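Local coordinates for protein ICChI, a glycosylated chitinase (Ipomoea carnea, PDB 6IDN) that has chitinase and lysozyme activity and, as a TIM-barrel member of glycosyl hydrolase family 18, probably hydrolyses chitin and related cell-wall polysaccharides, at residues 18-21 with 27-30; 23-28 with 263-268; 95-100 with 142-147; 99-104 with 150-155; 239-244 with 248-253. All coordinates share one frame; numbering follows the deposited sequence.

Contact 1: residues 18-21 with 27-30; sequences ETCD and IINI
No ring, amide or carboxylate takes part where Thr19 and Cys20 meet Ile28, so the contact has no faces or edges and rests on two methyls, a methylene and a sulfur. Thr19 and Ile28 both point toward each other and cross at a slant, methyl against methyl, CG2 of Thr19 lying 3.9 Å from CD1 of Ile28. That methyl of Thr19 stands opposite the backbone N across the first torsion, which leaves OG1 beside the N (chi1 -62°) and turned back to the carbonyl oxygen of Ser15, four residues earlier and just ahead of the helix. The polar branch is thus satisfied close to its own backbone while the apolar branch faces the sheet. This is the first beta-alpha-beta unit of the TIM barrel: strand 2-7 leads through helix 16-21 to the parallel strand 27-36, and the helix packs on the outer side of the barrel wall. Ile28 reaches it with CG1 beside its own backbone N, and a bend in the second torsion (chi2 -70°) carries CD1 to the Thr19 methyl. The methylene is left to Cys20, whose SG lies 4.1 Å from CG1 of Ile28 and 4.4 Å from CD1 of the same residue. The sulfur is not at liberty to swing away, because it is joined in a disulfide to Cys67. Further out, Ile72 also touches Cys20, and Ile5 of strand 2-7 packs against Ile28.

Contact 2: residues 23-28 with 263-268; sequences DDYDII and DYSSKI
Polar contacts dominate between Asp24 and the two serines of helix 264-268. Ser266 OG donates a hydrogen bond to Asp24 OD2 at 3.0 Å, entering by the syn lone pair, the side of the other carboxylate oxygen; Ser266 has two modelled conformers, so this bond holds for one of them and is less certain. Ser265 OG also comes within 3.0 Å of Asp24 OD2, but its hydrogen-bond partner is Asp261 OD2, which is bonded to Tyr25 OH as well. Asp261 thereby bridges the two segments.

Van der Waals contact is slighter. Ser265 OG sits between its backbone N and carbonyl carbon (chi1 59°), a rotation that directs it into the angle between Asp24 and Tyr25. There it lies 3.6 Å from Asp24 CB and, obliquely to the ring, 3.7 Å from Tyr25 CE1.

Charge is added just beyond the helix by Lys269, in a salt bridge with Asp26 and hydrogen-bonded to Asp24 O. The short helix after the last strand of the TIM barrel, 250-256, thus packs against the loop between helix 16-21 and strand 27-36, beside the seam where strands 2-7 and 250-256 pair.

Contact 3: residues 95-100 with 142-147; sequences SVAQYL and WILGGR
Leu144 reaches across from helix 134-148 to Ala97 and Gln98 of helix 90-103, two neighbouring helices in the outer layer of the TIM barrel, which follow strands 121-126 and 73-80. Its two methyls divide the work. The side chain leaves its helix with CG beside the backbone N (chi1 -79°), pointing toward the other helix, and forks at the far end. CD2 goes to Gln98, whose side chain runs across that of Leu144 at about a right angle. Leu144 CD2 approaches the outer end of the amide, 3.6 Å from Gln98 OE1 and 3.7 Å from Gln98 NE2, nearly midway between the two. Gln98 starts with CG opposite its backbone N, and a bend at chi2 (70°) brings the O/N end of the amide to the methyl, which sits obliquely off the amide plane; a hydrogen bond from NE2 to Asn102 OD1 helps to fix the amide's turn. An alanine in place of Leu144 would probably leave the Gln98 amide and the Ala97 surface without their neighbour and open a gap between the helices. No hydrogen bond crosses the interface, which is a purely van der Waals junction, with Gln98 at its outer margin and Ala97 buried. Ala97 also packs against Leu137, Gln140 and Leu141 of the same opposing helix. The inner methyl, CD1 of Leu144, is wedged against backbone and side chain together, 3.4 Å from Ala97 O and 3.8 Å from Ala97 CB.

Contact 4: residues 99-104 with 150-155; sequences YLWNNF and SNVYLA
Trp101 meets Val152 and Ser150 with the outer edge of its six-membered ring, and nothing of the other segment lies over its faces. CZ3 is nearest to Val152, at 3.7 Å from CG2, and CH2 stands 4.0 Å from Ser150 CB, which lies in the plane of the indole. With CG of Trp101 opposite the backbone N across the first torsion (chi1 171°), the ring end swings over from helix 90-103 to the approach to strand 153-156. In the next shell the side chain is flanked by helix 134-148: Leu144 CD1 packs on Trp101 CB at 3.8 Å, and Ser148 touches the side chain too. The same helix positions the receiving residues, since Gly145 O probably accepts a hydrogen bond from Ser150 N and Gly145 CA lies 3.7 Å from Val152 CG2.

In the same helix as Trp101, the C-terminal end is braced at Tyr99 O, which accepts both Asn103 N and Asn103 ND2. The second bond, 3.0 Å from ND2 to Tyr99 O, is fairly straight (158°) and lies in the asparagine's amide plane, while OD1 is bonded to Ser109 OG. An alanine here instead of Trp101 would probably leave Val152 CG2 and Ser150 CB facing a gap, the ring edge being gone. The segments thus meet without a hydrogen bond between them, by shape and dispersion alone, as a helix packing against the loop that leads into barrel strand 153-156.

Contact 5: residues 239-244 with 248-253; sequences EVLPTI and YDYGGV
Ile244 and Tyr250 form the tight part of this contact, where helix 233-244 returns to strand 250-256 in the last part of a beta-alpha-beta unit of the TIM barrel that starts at strand 213-219. The helical and strand segments run nearly antiparallel, at 161°, with axes 10.3 Å apart. Tyr250 CB points toward the helix and lies 3.5 Å from Ile244 O, and its ring continues past the isoleucine, CE1 being 3.7 Å from Ile244 CD1. That methyl meets the ring at a slant, placed there because CG1 lies between the backbone N and carbonyl carbon (chi1 64°). Leu199 and Trp202 of helix 196-206 also touch Ile244.

Leu241 makes a looser part: its CD2 methyl is 3.8 Å from Tyr250 OH and 4.0 Å from Val253 CG2, the Leu241 and Val253 side chains crossing at about a right angle. Farther out, Pro242 and Tyr248 are solvent-exposed, Tyr248 with its CB turned away from the helix. The helix is kinked at Pro242, which has no N-H to give, and Thr243 N has only a weak bond to Val240 O. Gly252 has backbone angles at which a CB would jam against the preceding carbonyl oxygen. Its N sits 3.5 Å above one face of the Tyr250 ring, toward the rim, while Tyr250 OH is hydrogen-bonded to the C-terminal oxygen OXT of Val272.

Contacts 1 and 5 are buried, and each joins a helix to the strand that follows it in a beta-alpha-beta unit; contact 1 relies on methyls and a disulfide sulfur, contact 5 on a tyrosine ring. Contacts 3 and 4 both use helix 90-103, their centres about 6 Å apart; both are partly buried and rest on van der Waals contact without a hydrogen bond across. Contact 2, also partly buried, differs most: it is polar, and carries the only hydrogen bond made across any of the five pairs of segments, one that depends on a single conformer. It touches contact 1 through Thr19 and Tyr25, and reaches contact 5 through Ile268 and Val253.

Contact 1: residues 18-21 with 27-30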
# COMPACT_ATOMS: atom_id res chain seq x y z
N GLU A 18 5.43 4.33 17.29
CA GLU A 18 4.14 4.39 17.97
C GLU A 18 3.05 3.71 17.16
O GLU A 18 2.17 3.04 17.71
CB GLU A 18 3.77 5.84 18.25
CG GLU A 18 4.60 6.48 19.35
CD GLU A 18 4.48 7.99 19.39
OE1 GLU A 18 3.97 8.58 18.42
OE2 GLU A 18 4.88 8.59 20.41
N THR A 19 3.10 3.88 15.84
CA THR A 19 2.15 3.20 14.98
C THR A 19 2.25 1.69 15.13
O THR A 19 1.24 1.00 15.29
CB THR A 19 2.40 3.65 13.54
OG1 THR A 19 2.17 5.06 13.46
CG2 THR A 19 1.48 2.91 12.55
N CYS A 20 3.47 1.16 15.11
CA CYS A 20 3.63 -0.27 15.30
C CYS A 20 3.21 -0.69 16.70
O CYS A 20 2.63 -1.77 16.88
CB CYS A 20 5.07 -0.68 15.01
SG CYS A 20 5.41 -0.55 13.26
N ASP A 21 3.48 0.15 17.71
CA ASP A 21 3.15 -0.19 19.08
C ASP A 21 1.65 -0.17 19.38
O ASP A 21 1.25 -0.55 20.49
CB ASP A 21 3.89 0.76 20.03
CG ASP A 21 5.30 0.27 20.37
OD1 ASP A 21 5.54 -0.96 20.36
OD2 ASP A 21 6.18 1.11 20.65
N ILE A 27 0.85 -4.77 8.64
CA ILE A 27 1.58 -4.22 7.50
C ILE A 27 1.49 -2.70 7.56
O ILE A 27 0.41 -2.15 7.81
CB ILE A 27 1.00 -4.71 6.16
CG1 ILE A 27 1.05 -6.24 6.11
CG2 ILE A 27 1.77 -4.13 5.01
CD1 ILE A 27 0.23 -6.84 5.00
N ILE A 28 2.62 -2.02 7.35
CA ILE A 28 2.65 -0.56 7.27
C ILE A 28 3.10 -0.19 5.87
O ILE A 28 4.20 -0.59 5.45
CB ILE A 28 3.62 0.07 8.29
CG1 ILE A 28 3.47 -0.55 9.67
CG2 ILE A 28 3.42 1.60 8.34
CD1 ILE A 28 2.19 -0.20 10.35
N ASN A 29 2.29 0.58 5.16
CA ASN A 29 2.70 1.16 3.88
C ASN A 29 3.19 2.58 4.13
O ASN A 29 2.40 3.45 4.49
CB ASN A 29 1.54 1.18 2.88
CG ASN A 29 1.06 -0.19 2.53
OD1 ASN A 29 1.86 -1.10 2.31
ND2 ASN A 29 -0.26 -0.35 2.45
N ILE A 30 4.48 2.82 3.88
CA ILE A 30 5.06 4.15 4.05
C ILE A 30 4.90 4.89 2.72
O ILE A 30 5.52 4.51 1.72
CB ILE A 30 6.53 4.08 4.47
CG1 ILE A 30 6.69 3.39 5.84
CG2 ILE A 30 7.16 5.48 4.48
CD1 ILE A 30 8.15 3.31 6.32

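Contact 2: residues 23-28 with 263-268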
# COMPACT_ATOMS: atom_id res chain seq x y z
N ASP A 23 -0.13 -2.29 18.05
CA ASP A 23 -0.36 -3.72 17.89
C ASP A 23 -1.63 -4.01 17.10
O ASP A 23 -2.14 -5.13 17.11
CB ASP A 23 -0.37 -4.43 19.26
CG ASP A 23 0.98 -4.39 19.93
OD1 ASP A 23 1.99 -4.59 19.23
OD2 ASP A 23 1.05 -4.14 21.16
N ASP A 24 -2.13 -3.00 16.38
CA ASP A 24 -3.30 -3.17 15.52
C ASP A 24 -2.94 -3.53 14.09
O ASP A 24 -3.81 -4.01 13.35
CB ASP A 24 -4.14 -1.88 15.49
CG ASP A 24 -4.99 -1.71 16.73
OD1 ASP A 24 -5.13 -2.69 17.51
OD2 ASP A 24 -5.53 -0.61 16.95
N TYR A 25 -1.70 -3.29 13.67
CA TYR A 25 -1.33 -3.39 12.26
C TYR A 25 -0.32 -4.51 12.03
O TYR A 25 0.62 -4.70 12.81
CB TYR A 25 -0.75 -2.08 11.74
CG TYR A 25 -1.53 -0.87 12.19
CD1 TYR A 25 -2.88 -0.74 11.89
CD2 TYR A 25 -0.93 0.14 12.96
CE1 TYR A 25 -3.60 0.37 12.30
CE2 TYR A 25 -1.65 1.25 13.36
CZ TYR A 25 -2.98 1.36 13.03
OH TYR A 25 -3.71 2.46 13.44
N ASP A 26 -0.55 -5.25 10.96
CA ASP A 26 0.37 -6.28 10.51
C ASP A 26 1.25 -5.83 9.36
O ASP A 26 2.29 -6.46 9.13
CB ASP A 26 -0.42 -7.51 10.06
CG ASP A 26 -1.35 -8.00 11.14
OD1 ASP A 26 -0.88 -8.77 12.02
OD2 ASP A 26 -2.53 -7.59 11.15
N ILE A 27 0.85 -4.77 8.64
CA ILE A 27 1.58 -4.22 7.50
C ILE A 27 1.49 -2.70 7.56
O ILE A 27 0.41 -2.15 7.81
CB ILE A 27 1.00 -4.71 6.16
CG1 ILE A 27 1.05 -6.24 6.11
CG2 ILE A 27 1.77 -4.13 5.01
CD1 ILE A 27 0.23 -6.84 5.00
N ILE A 28 2.62 -2.02 7.35
CA ILE A 28 2.65 -0.56 7.27
C ILE A 28 3.10 -0.19 5.87
O ILE A 28 4.20 -0.59 5.45
CB ILE A 28 3.62 0.07 8.29
CG1 ILE A 28 3.47 -0.55 9.67
CG2 ILE A 28 3.42 1.60 8.34
CD1 ILE A 28 2.19 -0.20 10.35
N ASP A 263 -9.72 5.14 16.55
CA ASP A 263 -10.18 3.91 17.17
C ASP A 263 -10.85 2.95 16.19
O ASP A 263 -11.47 1.98 16.65
CB ASP A 263 -11.13 4.21 18.35
CG ASP A 263 -12.32 5.08 17.95
OD1 ASP A 263 -12.64 5.16 16.76
OD2 ASP A 263 -12.93 5.69 18.85
N TYR A 264 -10.75 3.17 14.88
CA TYR A 264 -11.43 2.29 13.94
C TYR A 264 -10.82 0.89 13.96
O TYR A 264 -11.53 -0.10 14.15
CB TYR A 264 -11.40 2.88 12.54
CG TYR A 264 -12.37 2.26 11.55
CD1 TYR A 264 -13.74 2.40 11.71
CD2 TYR A 264 -11.90 1.55 10.44
CE1 TYR A 264 -14.63 1.86 10.80
CE2 TYR A 264 -12.80 0.99 9.53
CZ TYR A 264 -14.15 1.15 9.71
OH TYR A 264 -15.04 0.61 8.80
N SER A 265 -9.49 0.79 13.81
CA SER A 265 -8.88 -0.54 13.80
C SER A 265 -9.05 -1.24 15.14
O SER A 265 -9.20 -2.47 15.18
CB SER A 265 -7.40 -0.45 13.41
OG SER A 265 -6.67 0.37 14.31
N SER A 266 -9.03 -0.49 16.25
CA SER A 266 -9.26 -1.12 17.54
C SER A 266 -10.66 -1.72 17.61
O SER A 266 -10.86 -2.78 18.21
CB SER A 266 -9.06 -0.10 18.67
OG SER A 266 -7.69 0.27 18.79
N LYS A 267 -11.64 -1.06 16.99
CA LYS A 267 -13.01 -1.54 17.03
C LYS A 267 -13.22 -2.76 16.13
O LYS A 267 -14.08 -3.60 16.43
CB LYS A 267 -13.99 -0.44 16.61
CG LYS A 267 -14.22 0.66 17.62
CD LYS A 267 -15.08 1.77 17.00
CE LYS A 267 -15.20 2.97 17.90
NZ LYS A 267 -15.93 2.61 19.14
N ILE A 268 -12.48 -2.88 15.03
CA ILE A 268 -12.74 -3.94 14.07
C ILE A 268 -11.76 -5.11 14.17
O ILE A 268 -12.09 -6.20 13.68
CB ILE A 268 -12.78 -3.40 12.62
CG1 ILE A 268 -11.38 -2.94 12.16
CG2 ILE A 268 -13.80 -2.29 12.50
CD1 ILE A 268 -11.32 -2.60 10.67

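Contact 3: residues 95-100 with 142-147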
# COMPACT_ATOMS: atom_id res chain seq x y z
N SER A 95 15.29 0.27 -14.45
CA SER A 95 16.15 1.20 -13.72
C SER A 95 15.51 1.62 -12.39
O SER A 95 16.21 1.77 -11.38
CB SER A 95 16.43 2.44 -14.57
OG SER A 95 17.27 2.13 -15.68
N VAL A 96 14.19 1.81 -12.39
CA VAL A 96 13.49 2.17 -11.15
C VAL A 96 13.48 1.00 -10.18
O VAL A 96 13.61 1.18 -8.96
CB VAL A 96 12.07 2.66 -11.49
CG1 VAL A 96 11.23 2.84 -10.24
CG2 VAL A 96 12.15 3.97 -12.26
N ALA A 97 13.31 -0.22 -10.69
CA ALA A 97 13.36 -1.39 -9.82
C ALA A 97 14.70 -1.47 -9.12
O ALA A 97 14.78 -1.73 -7.91
CB ALA A 97 13.12 -2.67 -10.62
N GLN A 98 15.78 -1.23 -9.86
CA GLN A 98 17.11 -1.28 -9.27
C GLN A 98 17.27 -0.20 -8.22
O GLN A 98 17.83 -0.43 -7.14
CB GLN A 98 18.16 -1.14 -10.37
CG GLN A 98 19.53 -1.46 -9.91
CD GLN A 98 19.69 -2.93 -9.65
OE1 GLN A 98 19.55 -3.76 -10.55
NE2 GLN A 98 19.95 -3.28 -8.39
N TYR A 99 16.78 1.01 -8.52
CA TYR A 99 16.82 2.09 -7.55
C TYR A 99 16.11 1.69 -6.27
O TYR A 99 16.60 1.95 -5.17
CB TYR A 99 16.17 3.37 -8.12
CG TYR A 99 15.77 4.37 -7.04
CD1 TYR A 99 16.68 5.28 -6.54
CD2 TYR A 99 14.48 4.37 -6.50
CE1 TYR A 99 16.32 6.18 -5.53
CE2 TYR A 99 14.12 5.26 -5.49
CZ TYR A 99 15.05 6.16 -5.01
OH TYR A 99 14.70 7.05 -4.02
N LEU A 100 14.91 1.10 -6.40
CA LEU A 100 14.16 0.71 -5.22
C LEU A 100 14.90 -0.36 -4.43
O LEU A 100 14.97 -0.30 -3.20
CB LEU A 100 12.77 0.22 -5.62
CG LEU A 100 11.90 1.30 -6.25
CD1 LEU A 100 10.66 0.66 -6.84
CD2 LEU A 100 11.49 2.33 -5.22
N TRP A 142 10.47 -8.58 -8.85
CA TRP A 142 10.40 -10.01 -8.55
C TRP A 142 11.74 -10.68 -8.84
O TRP A 142 12.23 -11.49 -8.04
CB TRP A 142 9.27 -10.64 -9.37
CG TRP A 142 8.95 -12.10 -9.17
CD1 TRP A 142 7.96 -12.63 -8.38
CD2 TRP A 142 9.55 -13.22 -9.85
NE1 TRP A 142 7.94 -14.00 -8.49
CE2 TRP A 142 8.92 -14.39 -9.38
CE3 TRP A 142 10.59 -13.34 -10.77
CZ2 TRP A 142 9.27 -15.66 -9.84
CZ3 TRP A 142 10.93 -14.61 -11.23
CH2 TRP A 142 10.28 -15.74 -10.75
N ILE A 143 12.35 -10.34 -9.98
CA ILE A 143 13.66 -10.89 -10.31
C ILE A 143 14.70 -10.46 -9.29
O ILE A 143 15.53 -11.27 -8.86
CB ILE A 143 14.06 -10.47 -11.73
CG1 ILE A 143 13.15 -11.17 -12.75
CG2 ILE A 143 15.52 -10.82 -12.00
CD1 ILE A 143 13.26 -10.57 -14.14
N LEU A 144 14.69 -9.19 -8.89
CA LEU A 144 15.69 -8.71 -7.93
C LEU A 144 15.59 -9.46 -6.61
O LEU A 144 16.61 -9.78 -5.98
CB LEU A 144 15.54 -7.21 -7.71
CG LEU A 144 16.14 -6.34 -8.82
CD1 LEU A 144 15.53 -4.94 -8.81
CD2 LEU A 144 17.67 -6.24 -8.67
N GLY A 145 14.37 -9.76 -6.17
CA GLY A 145 14.21 -10.58 -4.98
C GLY A 145 14.82 -11.96 -5.17
O GLY A 145 15.54 -12.46 -4.30
N GLY A 146 14.56 -12.58 -6.31
CA GLY A 146 15.07 -13.92 -6.55
C GLY A 146 16.58 -13.94 -6.63
O GLY A 146 17.22 -14.88 -6.12
N ARG A 147 17.18 -12.92 -7.24
CA ARG A 147 18.63 -12.91 -7.42
C ARG A 147 19.37 -12.85 -6.09
O ARG A 147 20.46 -13.42 -5.95
CB ARG A 147 19.05 -11.73 -8.29
CG ARG A 147 18.86 -11.97 -9.77
CD ARG A 147 19.32 -10.77 -10.59
NE ARG A 147 18.96 -10.94 -11.99
CZ ARG A 147 19.65 -11.67 -12.85
NH1 ARG A 147 20.76 -12.30 -12.47
NH2 ARG A 147 19.22 -11.78 -14.10

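Contact 4: residues 99-104 with 150-155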
# COMPACT_ATOMS: atom_id res chain seq x y z
N TYR A 99 16.78 1.01 -8.52
CA TYR A 99 16.82 2.09 -7.55
C TYR A 99 16.11 1.69 -6.27
O TYR A 99 16.60 1.95 -5.17
CB TYR A 99 16.17 3.37 -8.12
CG TYR A 99 15.77 4.37 -7.04
CD1 TYR A 99 16.68 5.28 -6.54
CD2 TYR A 99 14.48 4.37 -6.50
CE1 TYR A 99 16.32 6.18 -5.53
CE2 TYR A 99 14.12 5.26 -5.49
CZ TYR A 99 15.05 6.16 -5.01
OH TYR A 99 14.70 7.05 -4.02
N LEU A 100 14.91 1.10 -6.40
CA LEU A 100 14.16 0.71 -5.22
C LEU A 100 14.90 -0.36 -4.43
O LEU A 100 14.97 -0.30 -3.20
CB LEU A 100 12.77 0.22 -5.62
CG LEU A 100 11.90 1.30 -6.25
CD1 LEU A 100 10.66 0.66 -6.84
CD2 LEU A 100 11.49 2.33 -5.22
N TRP A 101 15.46 -1.35 -5.13
CA TRP A 101 16.21 -2.39 -4.45
C TRP A 101 17.41 -1.79 -3.71
O TRP A 101 17.66 -2.10 -2.54
CB TRP A 101 16.67 -3.46 -5.45
CG TRP A 101 17.62 -4.44 -4.83
CD1 TRP A 101 18.98 -4.45 -4.97
CD2 TRP A 101 17.30 -5.51 -3.94
NE1 TRP A 101 19.52 -5.47 -4.22
CE2 TRP A 101 18.51 -6.13 -3.58
CE3 TRP A 101 16.10 -6.01 -3.43
CZ2 TRP A 101 18.55 -7.23 -2.72
CZ3 TRP A 101 16.15 -7.10 -2.57
CH2 TRP A 101 17.36 -7.69 -2.23
N ASN A 102 18.15 -0.92 -4.39
CA ASN A 102 19.39 -0.39 -3.83
C ASN A 102 19.13 0.57 -2.68
O ASN A 102 19.96 0.68 -1.76
CB ASN A 102 20.19 0.32 -4.91
CG ASN A 102 20.82 -0.64 -5.90
OD1 ASN A 102 20.94 -1.83 -5.64
ND2 ASN A 102 21.25 -0.10 -7.03
N ASN A 103 18.02 1.31 -2.73
CA ASN A 103 17.82 2.40 -1.79
C ASN A 103 16.87 2.07 -0.65
O ASN A 103 16.99 2.65 0.43
CB ASN A 103 17.35 3.65 -2.53
CG ASN A 103 18.48 4.36 -3.24
OD1 ASN A 103 19.19 5.16 -2.64
ND2 ASN A 103 18.68 4.04 -4.52
N PHE A 104 15.95 1.12 -0.86
CA PHE A 104 14.92 0.81 0.12
C PHE A 104 14.88 -0.67 0.51
O PHE A 104 14.47 -0.99 1.63
CB PHE A 104 13.54 1.26 -0.40
CG PHE A 104 13.39 2.75 -0.50
CD1 PHE A 104 13.08 3.50 0.61
CD2 PHE A 104 13.59 3.40 -1.71
CE1 PHE A 104 12.96 4.88 0.53
CE2 PHE A 104 13.48 4.78 -1.80
CZ PHE A 104 13.16 5.52 -0.67
N SER A 150 16.05 -12.92 -1.23
CA SER A 150 15.32 -12.14 -0.25
C SER A 150 13.86 -12.02 -0.67
O SER A 150 13.53 -11.93 -1.85
CB SER A 150 15.93 -10.74 -0.10
OG SER A 150 17.27 -10.80 0.35
N ASN A 151 12.98 -12.01 0.33
CA ASN A 151 11.56 -11.75 0.09
C ASN A 151 11.35 -10.29 -0.27
O ASN A 151 11.66 -9.40 0.53
CB ASN A 151 10.75 -12.12 1.33
CG ASN A 151 10.90 -13.56 1.71
OD1 ASN A 151 10.87 -14.44 0.84
ND2 ASN A 151 11.06 -13.84 3.00
N VAL A 152 10.84 -10.04 -1.47
CA VAL A 152 10.37 -8.73 -1.90
C VAL A 152 8.88 -8.88 -2.15
O VAL A 152 8.46 -9.42 -3.19
CB VAL A 152 11.10 -8.23 -3.15
CG1 VAL A 152 10.49 -6.91 -3.63
CG2 VAL A 152 12.57 -8.04 -2.87
N TYR A 153 8.07 -8.40 -1.22
CA TYR A 153 6.62 -8.46 -1.41
C TYR A 153 6.15 -7.37 -2.36
O TYR A 153 6.68 -6.26 -2.37
CB TYR A 153 5.90 -8.32 -0.07
CG TYR A 153 6.21 -9.46 0.84
CD1 TYR A 153 5.55 -10.67 0.72
CD2 TYR A 153 7.21 -9.34 1.77
CE1 TYR A 153 5.86 -11.73 1.55
CE2 TYR A 153 7.54 -10.39 2.60
CZ TYR A 153 6.86 -11.58 2.48
OH TYR A 153 7.20 -12.62 3.32
N LEU A 154 5.16 -7.70 -3.18
CA LEU A 154 4.57 -6.74 -4.10
C LEU A 154 3.12 -6.54 -3.72
O LEU A 154 2.38 -7.51 -3.57
CB LEU A 154 4.70 -7.23 -5.54
CG LEU A 154 6.12 -7.46 -6.04
CD1 LEU A 154 6.15 -8.11 -7.43
CD2 LEU A 154 6.87 -6.14 -6.06
N ALA A 155 2.72 -5.29 -3.55
CA ALA A 155 1.35 -4.96 -3.18
C ALA A 155 0.82 -3.92 -4.15
O ALA A 155 1.59 -3.11 -4.67
CB ALA A 155 1.26 -4.45 -1.72

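Contact 5: residues 239-244 with 248-253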
# COMPACT_ATOMS: atom_id res chain seq x y z
N GLU A 239 -22.32 -6.58 8.32
CA GLU A 239 -22.79 -6.65 6.94
C GLU A 239 -21.74 -7.07 5.94
O GLU A 239 -22.10 -7.59 4.88
CB GLU A 239 -23.34 -5.30 6.48
CG GLU A 239 -24.49 -4.79 7.32
CD GLU A 239 -24.78 -3.32 7.11
OE1 GLU A 239 -24.43 -2.80 6.03
OE2 GLU A 239 -25.37 -2.70 8.02
N VAL A 240 -20.45 -6.82 6.20
CA VAL A 240 -19.44 -6.97 5.16
C VAL A 240 -18.43 -8.05 5.48
O VAL A 240 -18.24 -8.99 4.69
CB VAL A 240 -18.73 -5.62 4.92
CG1 VAL A 240 -17.57 -5.81 3.93
CG2 VAL A 240 -19.73 -4.61 4.40
N LEU A 241 -17.76 -7.94 6.63
CA LEU A 241 -16.71 -8.90 6.98
C LEU A 241 -17.15 -10.35 6.87
O LEU A 241 -16.42 -11.14 6.25
CB LEU A 241 -16.16 -8.58 8.38
CG LEU A 241 -15.27 -7.33 8.41
CD1 LEU A 241 -14.79 -7.05 9.82
CD2 LEU A 241 -14.09 -7.47 7.48
N PRO A 242 -18.29 -10.78 7.41
CA PRO A 242 -18.64 -12.21 7.31
C PRO A 242 -18.84 -12.68 5.88
O PRO A 242 -18.64 -13.87 5.60
CB PRO A 242 -19.93 -12.32 8.13
CG PRO A 242 -19.99 -11.08 8.97
CD PRO A 242 -19.31 -10.02 8.17
N THR A 243 -19.23 -11.79 4.97
CA THR A 243 -19.40 -12.17 3.57
C THR A 243 -18.06 -12.29 2.85
O THR A 243 -17.78 -13.31 2.20
CB THR A 243 -20.31 -11.16 2.86
OG1 THR A 243 -21.62 -11.17 3.46
CG2 THR A 243 -20.43 -11.52 1.37
N ILE A 244 -17.19 -11.28 2.98
CA ILE A 244 -15.93 -11.34 2.22
C ILE A 244 -14.97 -12.37 2.79
O ILE A 244 -14.09 -12.85 2.06
CB ILE A 244 -15.24 -9.96 2.12
CG1 ILE A 244 -14.81 -9.43 3.49
CG2 ILE A 244 -16.12 -8.96 1.37
CD1 ILE A 244 -14.00 -8.11 3.39
N TYR A 248 -11.64 -17.25 -0.76
CA TYR A 248 -10.55 -18.12 -0.32
C TYR A 248 -9.29 -17.33 0.01
O TYR A 248 -8.56 -17.68 0.94
CB TYR A 248 -10.25 -19.18 -1.39
CG TYR A 248 -9.25 -18.76 -2.45
CD1 TYR A 248 -9.66 -18.07 -3.59
CD2 TYR A 248 -7.89 -19.05 -2.33
CE1 TYR A 248 -8.76 -17.69 -4.57
CE2 TYR A 248 -6.98 -18.67 -3.30
CZ TYR A 248 -7.43 -18.00 -4.43
OH TYR A 248 -6.54 -17.63 -5.41
N ASP A 249 -9.01 -16.26 -0.74
CA ASP A 249 -7.80 -15.49 -0.53
C ASP A 249 -8.06 -14.18 0.20
O ASP A 249 -7.23 -13.26 0.12
CB ASP A 249 -7.05 -15.24 -1.86
CG ASP A 249 -7.88 -14.49 -2.90
OD1 ASP A 249 -9.11 -14.38 -2.74
OD2 ASP A 249 -7.29 -14.02 -3.91
N TYR A 250 -9.18 -14.08 0.91
CA TYR A 250 -9.39 -12.95 1.81
C TYR A 250 -8.18 -12.78 2.72
O TYR A 250 -7.75 -13.73 3.39
CB TYR A 250 -10.65 -13.16 2.65
CG TYR A 250 -10.75 -12.22 3.84
CD1 TYR A 250 -11.13 -10.90 3.68
CD2 TYR A 250 -10.43 -12.67 5.11
CE1 TYR A 250 -11.21 -10.05 4.77
CE2 TYR A 250 -10.51 -11.83 6.21
CZ TYR A 250 -10.90 -10.52 6.02
OH TYR A 250 -10.98 -9.67 7.11
N GLY A 251 -7.63 -11.57 2.73
CA GLY A 251 -6.46 -11.31 3.55
C GLY A 251 -6.66 -10.34 4.70
O GLY A 251 -5.84 -10.31 5.63
N GLY A 252 -7.72 -9.54 4.65
CA GLY A 252 -7.96 -8.60 5.72
C GLY A 252 -8.47 -7.27 5.22
O GLY A 252 -9.09 -7.20 4.16
N VAL A 253 -8.18 -6.21 5.98
CA VAL A 253 -8.64 -4.84 5.71
C VAL A 253 -7.42 -3.93 5.62
O VAL A 253 -6.50 -4.04 6.43
CB VAL A 253 -9.60 -4.36 6.82
CG1 VAL A 253 -9.87 -2.84 6.72
CG2 VAL A 253 -10.89 -5.16 6.81